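Local coordinates for transmembrane oligosaccharyl transferase (PDB 3WAJ), which is an archaeal membrane protein of the STT3/AglB family, joining a multi-helix transmembrane part of the GT-C clan to a soluble C-terminal part, with a zinc ion bound, at residues S676-K681 with S688-Y693; N34-W39 with V108-P113. One frame throughout, in Å; residues are numbered along the deposited sequence.

Interaction 1. Residues S676-K681 with S688-Y693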
ATOM      1  N   SER A 676     -13.776  23.481  10.813  1.00 34.01           N
ATOM      2  CA  SER A 676     -12.748  23.989  11.721  1.00 39.67           C
ATOM      3  C   SER A 676     -11.443  23.195  11.673  1.00 37.72           C
ATOM      4  O   SER A 676     -10.438  23.606  12.237  1.00 42.21           O
ATOM      5  CB  SER A 676     -13.267  24.000  13.151  1.00 36.91           C
ATOM      6  OG  SER A 676     -14.195  25.037  13.290  1.00 51.62           O
ATOM      7  N   THR A 677     -11.457  22.050  11.012  1.00 28.67           N
ATOM      8  CA  THR A 677     -10.256  21.230  10.964  1.00 37.62           C
ATOM      9  C   THR A 677      -9.223  21.876  10.060  1.00 41.19           C
ATOM     10  O   THR A 677      -9.581  22.660   9.160  1.00 45.49           O
ATOM     11  CB  THR A 677     -10.564  19.815  10.472  1.00 35.45           C
ATOM     12  OG1 THR A 677     -10.936  19.872   9.087  1.00 35.89           O
ATOM     13  CG2 THR A 677     -11.687  19.216  11.312  1.00 36.26           C
ATOM     14  N   MET A 678      -7.955  21.540  10.297  1.00 32.38           N
ATOM     15  CA  MET A 678      -6.869  21.991   9.435  1.00 34.38           C
ATOM     16  C   MET A 678      -7.069  21.531   7.998  1.00 36.55           C
ATOM     17  O   MET A 678      -6.758  22.264   7.058  1.00 37.40           O
ATOM     18  CB  MET A 678      -5.520  21.486   9.945  1.00 32.56           C
ATOM     19  CG  MET A 678      -4.985  22.265  11.103  1.00 39.24           C
ATOM     20  SD  MET A 678      -4.538  23.960  10.653  1.00 42.28           S
ATOM     21  CE  MET A 678      -3.254  23.610   9.448  1.00 35.60           C
ATOM     22  N   GLU A 679      -7.572  20.314   7.820  1.00 27.53           N
ATOM     23  CA  GLU A 679      -7.758  19.820   6.465  1.00 33.56           C
ATOM     24  C   GLU A 679      -8.757  20.696   5.715  1.00 36.16           C
ATOM     25  O   GLU A 679      -8.556  20.986   4.536  1.00 35.31           O
ATOM     26  CB  GLU A 679      -8.165  18.343   6.417  1.00 33.72           C
ATOM     27  CG  GLU A 679      -8.497  17.852   4.998  1.00 36.61           C
ATOM     28  CD  GLU A 679      -7.328  18.034   4.032  1.00 38.73           C
ATOM     29  OE1 GLU A 679      -7.552  18.182   2.807  1.00 36.42           O
ATOM     30  OE2 GLU A 679      -6.173  18.011   4.499  1.00 41.23           O
ATOM     31  N   ALA A 680      -9.798  21.172   6.396  1.00 34.40           N
ATOM     32  CA  ALA A 680     -10.774  22.035   5.704  1.00 36.66           C
ATOM     33  C   ALA A 680     -10.237  23.440   5.493  1.00 37.29           C
ATOM     34  O   ALA A 680     -10.491  24.057   4.460  1.00 41.18           O
ATOM     35  CB  ALA A 680     -12.118  22.074   6.426  1.00 27.81           C
ATOM     36  N   LYS A 681      -9.522  23.955   6.489  1.00 35.91           N
ATOM     37  CA  LYS A 681      -8.949  25.297   6.399  1.00 37.38           C
ATOM     38  C   LYS A 681      -7.908  25.361   5.291  1.00 41.27           C
ATOM     39  O   LYS A 681      -7.783  26.357   4.599  1.00 39.68           O
ATOM     40  CB  LYS A 681      -8.310  25.691   7.734  1.00 35.47           C
ATOM     41  CG  LYS A 681      -9.309  26.016   8.821  1.00 40.29           C
ATOM     42  CD  LYS A 681      -8.628  26.237  10.154  1.00 45.53           C
ATOM     43  CE  LYS A 681      -9.615  26.655  11.243  1.00 40.30           C
ATOM     44  NZ  LYS A 681      -8.897  26.907  12.507  1.00 45.12           N
ATOM     45  N   SER A 688      -7.177  30.110   4.240  1.00 37.64           N
ATOM     46  CA  SER A 688      -7.684  31.380   4.765  1.00 40.49           C
ATOM     47  C   SER A 688      -7.938  31.284   6.272  1.00 44.89           C
ATOM     48  O   SER A 688      -8.484  30.286   6.755  1.00 47.12           O
ATOM     49  CB  SER A 688      -8.973  31.779   4.033  1.00 39.72           C
ATOM     50  OG  SER A 688      -9.338  33.109   4.336  1.00 48.21           O
ATOM     51  N   GLY A 689      -7.543  32.311   7.021  1.00 44.87           N
ATOM     52  CA  GLY A 689      -7.766  32.309   8.463  1.00 42.70           C
ATOM     53  C   GLY A 689      -6.529  31.955   9.262  1.00 46.49           C
ATOM     54  O   GLY A 689      -6.374  32.409  10.396  1.00 49.35           O
ATOM     55  N   LEU A 690      -5.646  31.154   8.655  1.00 44.86           N
ATOM     56  CA  LEU A 690      -4.428  30.647   9.305  1.00 43.81           C
ATOM     57  C   LEU A 690      -3.279  31.664   9.342  1.00 43.91           C
ATOM     58  O   LEU A 690      -3.102  32.456   8.406  1.00 41.29           O
ATOM     59  CB  LEU A 690      -3.954  29.376   8.596  1.00 41.29           C
ATOM     60  CG  LEU A 690      -4.943  28.223   8.573  1.00 35.07           C
ATOM     61  CD1 LEU A 690      -4.456  27.149   7.592  1.00 36.30           C
ATOM     62  CD2 LEU A 690      -5.074  27.651   9.977  1.00 31.51           C
ATOM     63  N   SER A 691      -2.485  31.612  10.412  1.00 46.63           N
ATOM     64  CA  SER A 691      -1.410  32.580  10.639  1.00 45.32           C
ATOM     65  C   SER A 691      -0.053  32.117  10.141  1.00 45.55           C
ATOM     66  O   SER A 691       0.778  32.936   9.745  1.00 45.66           O
ATOM     67  CB  SER A 691      -1.303  32.899  12.127  1.00 43.96           C
ATOM     68  OG  SER A 691      -2.381  33.693  12.540  1.00 50.56           O
ATOM     69  N   HIS A 692       0.154  30.802  10.164  1.00 40.80           N
ATOM     70  CA  HIS A 692       1.470  30.204   9.991  1.00 39.60           C
ATOM     71  C   HIS A 692       1.576  29.322   8.754  1.00 41.32           C
ATOM     72  O   HIS A 692       2.512  28.534   8.630  1.00 41.68           O
ATOM     73  CB  HIS A 692       1.820  29.374  11.230  1.00 42.48           C
ATOM     74  CG  HIS A 692       1.826  30.170  12.498  1.00 48.85           C
ATOM     75  ND1 HIS A 692       2.816  31.086  12.793  1.00 51.49           N
ATOM     76  CD2 HIS A 692       0.956  30.207  13.533  1.00 43.12           C
ATOM     77  CE1 HIS A 692       2.558  31.643  13.963  1.00 51.76           C
ATOM     78  NE2 HIS A 692       1.434  31.130  14.430  1.00 50.48           N
ATOM     79  N   TYR A 693       0.616  29.441   7.842  1.00 39.33           N
ATOM     80  CA  TYR A 693       0.631  28.633   6.619  1.00 35.25           C
ATOM     81  C   TYR A 693       0.259  29.500   5.435  1.00 37.40           C
ATOM     82  O   TYR A 693      -0.613  30.355   5.554  1.00 39.02           O
ATOM     83  CB  TYR A 693      -0.347  27.451   6.741  1.00 32.35           C
ATOM     84  CG  TYR A 693       0.018  26.553   7.881  1.00 33.40           C
ATOM     85  CD1 TYR A 693       0.761  25.416   7.666  1.00 29.42           C
ATOM     86  CD2 TYR A 693      -0.333  26.872   9.182  1.00 36.34           C
ATOM     87  CE1 TYR A 693       1.137  24.601   8.718  1.00 38.25           C
ATOM     88  CE2 TYR A 693       0.050  26.065  10.253  1.00 34.04           C
ATOM     89  CZ  TYR A 693       0.777  24.933  10.007  1.00 35.63           C
ATOM     90  OH  TYR A 693       1.152  24.127  11.053  1.00 40.33           O
TER

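Interaction 2. Residues N34-W39 with V108-P113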
ATOM      1  N   ASN A  34       0.391   1.591 -21.900  1.00 54.02           N
ATOM      2  CA  ASN A  34       0.214   3.041 -21.977  1.00 53.62           C
ATOM      3  C   ASN A  34      -0.141   3.688 -20.637  1.00 57.29           C
ATOM      4  O   ASN A  34      -0.097   4.910 -20.501  1.00 64.94           O
ATOM      5  CB  ASN A  34      -0.786   3.434 -23.081  1.00 45.72           C
ATOM      6  CG  ASN A  34      -0.282   3.086 -24.479  1.00 52.27           C
ATOM      7  OD1 ASN A  34       0.887   3.305 -24.807  1.00 59.23           O
ATOM      8  ND2 ASN A  34      -1.164   2.533 -25.305  1.00 51.04           N
ATOM      9  N   SER A  35      -0.489   2.870 -19.651  1.00 49.03           N
ATOM     10  CA  SER A  35      -0.682   3.386 -18.298  1.00 55.41           C
ATOM     11  C   SER A  35       0.659   3.555 -17.567  1.00 49.39           C
ATOM     12  O   SER A  35       0.796   4.398 -16.682  1.00 46.72           O
ATOM     13  CB  SER A  35      -1.608   2.482 -17.482  1.00 56.60           C
ATOM     14  OG  SER A  35      -2.791   2.180 -18.184  1.00 63.08           O
ATOM     15  N   VAL A  36       1.636   2.735 -17.938  1.00 45.93           N
ATOM     16  CA  VAL A  36       2.967   2.789 -17.353  1.00 43.12           C
ATOM     17  C   VAL A  36       3.862   3.766 -18.116  1.00 47.86           C
ATOM     18  O   VAL A  36       4.558   4.594 -17.519  1.00 52.48           O
ATOM     19  CB  VAL A  36       3.599   1.387 -17.304  1.00 43.43           C
ATOM     20  CG1 VAL A  36       5.019   1.446 -16.737  1.00 40.99           C
ATOM     21  CG2 VAL A  36       2.713   0.423 -16.482  1.00 30.04           C
ATOM     22  N   PHE A  37       3.831   3.696 -19.440  1.00 52.40           N
ATOM     23  CA  PHE A  37       4.620   4.641 -20.225  1.00 47.83           C
ATOM     24  C   PHE A  37       3.785   5.816 -20.736  1.00 48.90           C
ATOM     25  O   PHE A  37       3.363   5.843 -21.886  1.00 51.51           O
ATOM     26  CB  PHE A  37       5.392   3.921 -21.334  1.00 40.66           C
ATOM     27  CG  PHE A  37       6.273   2.820 -20.812  1.00 45.67           C
ATOM     28  CD1 PHE A  37       7.463   3.120 -20.148  1.00 49.01           C
ATOM     29  CD2 PHE A  37       5.890   1.491 -20.927  1.00 46.84           C
ATOM     30  CE1 PHE A  37       8.272   2.109 -19.625  1.00 44.00           C
ATOM     31  CE2 PHE A  37       6.694   0.469 -20.412  1.00 51.46           C
ATOM     32  CZ  PHE A  37       7.886   0.782 -19.760  1.00 48.98           C
ATOM     33  N   THR A  38       3.562   6.783 -19.845  1.00 45.19           N
ATOM     34  CA  THR A  38       2.789   7.983 -20.143  1.00 45.37           C
ATOM     35  C   THR A  38       3.680   9.195 -20.022  1.00 45.83           C
ATOM     36  O   THR A  38       4.849   9.167 -20.424  1.00 48.30           O
ATOM     37  CB  THR A  38       1.675   8.211 -19.134  1.00 47.55           C
ATOM     38  OG1 THR A  38       1.497   7.042 -18.325  1.00 59.69           O
ATOM     39  CG2 THR A  38       0.377   8.594 -19.823  1.00 42.96           C
ATOM     40  N   TRP A  39       3.126  10.247 -19.422  1.00 40.43           N
ATOM     41  CA  TRP A  39       3.829  11.514 -19.272  1.00 41.10           C
ATOM     42  C   TRP A  39       5.144  11.346 -18.502  1.00 38.12           C
ATOM     43  O   TRP A  39       6.029  12.183 -18.612  1.00 42.24           O
ATOM     44  CB  TRP A  39       2.918  12.557 -18.610  1.00 41.66           C
ATOM     45  CG  TRP A  39       1.896  11.943 -17.706  1.00 44.76           C
ATOM     46  CD1 TRP A  39       0.616  11.585 -18.032  1.00 42.51           C
ATOM     47  CD2 TRP A  39       2.071  11.602 -16.322  1.00 38.39           C
ATOM     48  NE1 TRP A  39      -0.017  11.049 -16.931  1.00 43.03           N
ATOM     49  CE2 TRP A  39       0.852  11.048 -15.868  1.00 39.61           C
ATOM     50  CE3 TRP A  39       3.139  11.714 -15.424  1.00 29.55           C
ATOM     51  CZ2 TRP A  39       0.673  10.594 -14.548  1.00 42.06           C
ATOM     52  CZ3 TRP A  39       2.963  11.282 -14.122  1.00 34.59           C
ATOM     53  CH2 TRP A  39       1.741  10.715 -13.693  1.00 36.99           C
ATOM     54  N   VAL A 108      13.256  -0.170 -16.450  1.00 35.95           N
ATOM     55  CA  VAL A 108      13.764  -1.505 -16.127  1.00 43.62           C
ATOM     56  C   VAL A 108      12.949  -2.148 -14.989  1.00 41.57           C
ATOM     57  O   VAL A 108      12.413  -3.244 -15.154  1.00 44.88           O
ATOM     58  CB  VAL A 108      15.285  -1.491 -15.808  1.00 49.89           C
ATOM     59  CG1 VAL A 108      15.748  -2.862 -15.314  1.00 49.08           C
ATOM     60  CG2 VAL A 108      16.088  -1.084 -17.041  1.00 47.45           C
ATOM     61  N   LEU A 109      12.839  -1.460 -13.852  1.00 37.84           N
ATOM     62  CA  LEU A 109      12.099  -1.996 -12.712  1.00 40.30           C
ATOM     63  C   LEU A 109      10.665  -2.354 -13.082  1.00 41.40           C
ATOM     64  O   LEU A 109      10.126  -3.324 -12.564  1.00 42.94           O
ATOM     65  CB  LEU A 109      12.100  -1.017 -11.539  1.00 36.26           C
ATOM     66  CG  LEU A 109      13.488  -0.646 -11.052  1.00 38.19           C
ATOM     67  CD1 LEU A 109      13.390   0.204  -9.784  1.00 32.40           C
ATOM     68  CD2 LEU A 109      14.336  -1.908 -10.812  1.00 40.27           C
ATOM     69  N   ALA A 110      10.061  -1.583 -13.986  1.00 40.96           N
ATOM     70  CA  ALA A 110       8.674  -1.828 -14.420  1.00 43.07           C
ATOM     71  C   ALA A 110       8.461  -3.229 -14.988  1.00 45.29           C
ATOM     72  O   ALA A 110       7.403  -3.829 -14.798  1.00 46.21           O
ATOM     73  CB  ALA A 110       8.227  -0.770 -15.436  1.00 38.86           C
ATOM     74  N   PHE A 111       9.461  -3.741 -15.699  1.00 46.52           N
ATOM     75  CA  PHE A 111       9.343  -5.051 -16.337  1.00 45.04           C
ATOM     76  C   PHE A 111       9.487  -6.215 -15.376  1.00 47.67           C
ATOM     77  O   PHE A 111       8.993  -7.304 -15.641  1.00 49.01           O
ATOM     78  CB  PHE A 111      10.363  -5.194 -17.457  1.00 39.73           C
ATOM     79  CG  PHE A 111      10.025  -4.392 -18.658  1.00 41.30           C
ATOM     80  CD1 PHE A 111       9.068  -4.840 -19.552  1.00 42.66           C
ATOM     81  CD2 PHE A 111      10.641  -3.169 -18.889  1.00 46.22           C
ATOM     82  CE1 PHE A 111       8.742  -4.081 -20.670  1.00 47.05           C
ATOM     83  CE2 PHE A 111      10.321  -2.402 -20.008  1.00 42.88           C
ATOM     84  CZ  PHE A 111       9.373  -2.857 -20.896  1.00 42.75           C
ATOM     85  N   ILE A 112      10.172  -5.981 -14.264  1.00 44.30           N
ATOM     86  CA  ILE A 112      10.487  -7.046 -13.323  1.00 38.97           C
ATOM     87  C   ILE A 112       9.285  -7.855 -12.793  1.00 45.19           C
ATOM     88  O   ILE A 112       9.352  -9.086 -12.752  1.00 49.28           O
ATOM     89  CB  ILE A 112      11.390  -6.524 -12.182  1.00 39.40           C
ATOM     90  CG1 ILE A 112      12.785  -6.268 -12.750  1.00 40.08           C
ATOM     91  CG2 ILE A 112      11.447  -7.514 -10.992  1.00 33.05           C
ATOM     92  CD1 ILE A 112      13.744  -5.589 -11.794  1.00 44.07           C
ATOM     93  N   PRO A 113       8.192  -7.183 -12.379  1.00 44.95           N
ATOM     94  CA  PRO A 113       7.076  -8.008 -11.889  1.00 37.83           C
ATOM     95  C   PRO A 113       6.369  -8.742 -13.020  1.00 43.92           C
ATOM     96  O   PRO A 113       5.862  -9.854 -12.821  1.00 45.60           O
ATOM     97  CB  PRO A 113       6.133  -6.982 -11.240  1.00 37.27           C
ATOM     98  CG  PRO A 113       6.488  -5.661 -11.900  1.00 44.04           C
ATOM     99  CD  PRO A 113       7.967  -5.740 -12.142  1.00 47.34           C
TER

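Interaction 1. Residues S676-K681 with S688-Y693
Leu690 lays its two methyl branches against one side of helix 678-684, where Met678 and Lys681, three residues apart, present their aliphatic parts. Its CD2 meets the sulfur of Met678 (SD to CD2 3.8 Å) and, in another direction, the alkyl chain of Lys681 (CD to CD2 3.8 Å). CD1 lies by Lys681 CB and the Met678 methyl. The Lys681 chain, extended beyond CG, runs past the leucine at a slant. Met678 bends at chi2 and chi3 (-67° and -62°), which brings CE over a face of Tyr693 in a CH-pi contact, 4.3 Å from the ring centroid and 13° off the normal. The phenol OH is bonded to Glu597 of helix 593-602, which probably helps hold the ring in place. No hydrogen bond joins the two segments. At the start of the helix, Thr677 is the N-cap, with OG1 accepting from Ala680 N at 3.2 Å. In the loop, Ser688 OG is hydrogen-bonded to Trp810 N and Glu808 O of strand 806-814 in the antiparallel sheet. The arrangement is that of an N-capped helix followed by a loop that folds back against it and leads into outer strand 693-698 of the mixed sheet.

Interaction 2. Residues N34-W39 with V108-P113
The end of helix 33-36 approaches helix 102-118 most closely at Val36 and Ala110, whose CA atoms are 7.9 Å apart, and Phe37 is the first residue to depart from helical backbone angles. Both segments belong to the N-terminal STT3 region of the GT-C clan, and the contact is an apolar one between a short helix end and a longer helix that kinks at Pro113, where the imide N makes no bond to the preceding turn. Val36 reaches out with CG1, set anti to its own backbone N (chi1 178°), and this methyl meets Ala110 CB at 4.1 Å. The same CG1 also covers the Phe37 ring, sitting over the centre of one face, so a single methyl packs on both the alanine and the neighbouring aromatic. Leu157, from the loop beyond, touches both Val36 and Phe37, while Trp33 meets the Phe37 ring with planes at about 45°. On the helix 102-118 side, Ala110 is tied by a backbone bond to Gly158, bringing that loop into the same patch. Phe37 and Phe111 are only partly buried, and the ends of their rings come together, the side chains crossing at about a right angle. Only the outer ring carbons meet: Phe37 CZ lies 4.0 Å from Phe111 CE2 and 4.1 Å from Phe111 CZ.

The two contacts are separate along the chain and in space: interaction 2 closes before interaction 1 opens, their centres are 38 Å apart, and their nearest atoms are about 20 Å apart. Interaction 2 belongs to the N-terminal part and is linked to the zinc site through elements that carry its ligands. The loop it touches, through Leu157 and Gly158, runs on to Asp161 and His163, and Leu109 packs on helix 47-60, which starts at the third ligand, Asp47. Interaction 1 lies in the C-terminal part, its centre 29 Å from the centre of the chain, against 18 Å for the centre of interaction 2. Interaction 1 joins near neighbours in sequence, whereas interaction 2 joins segments 69 residues apart.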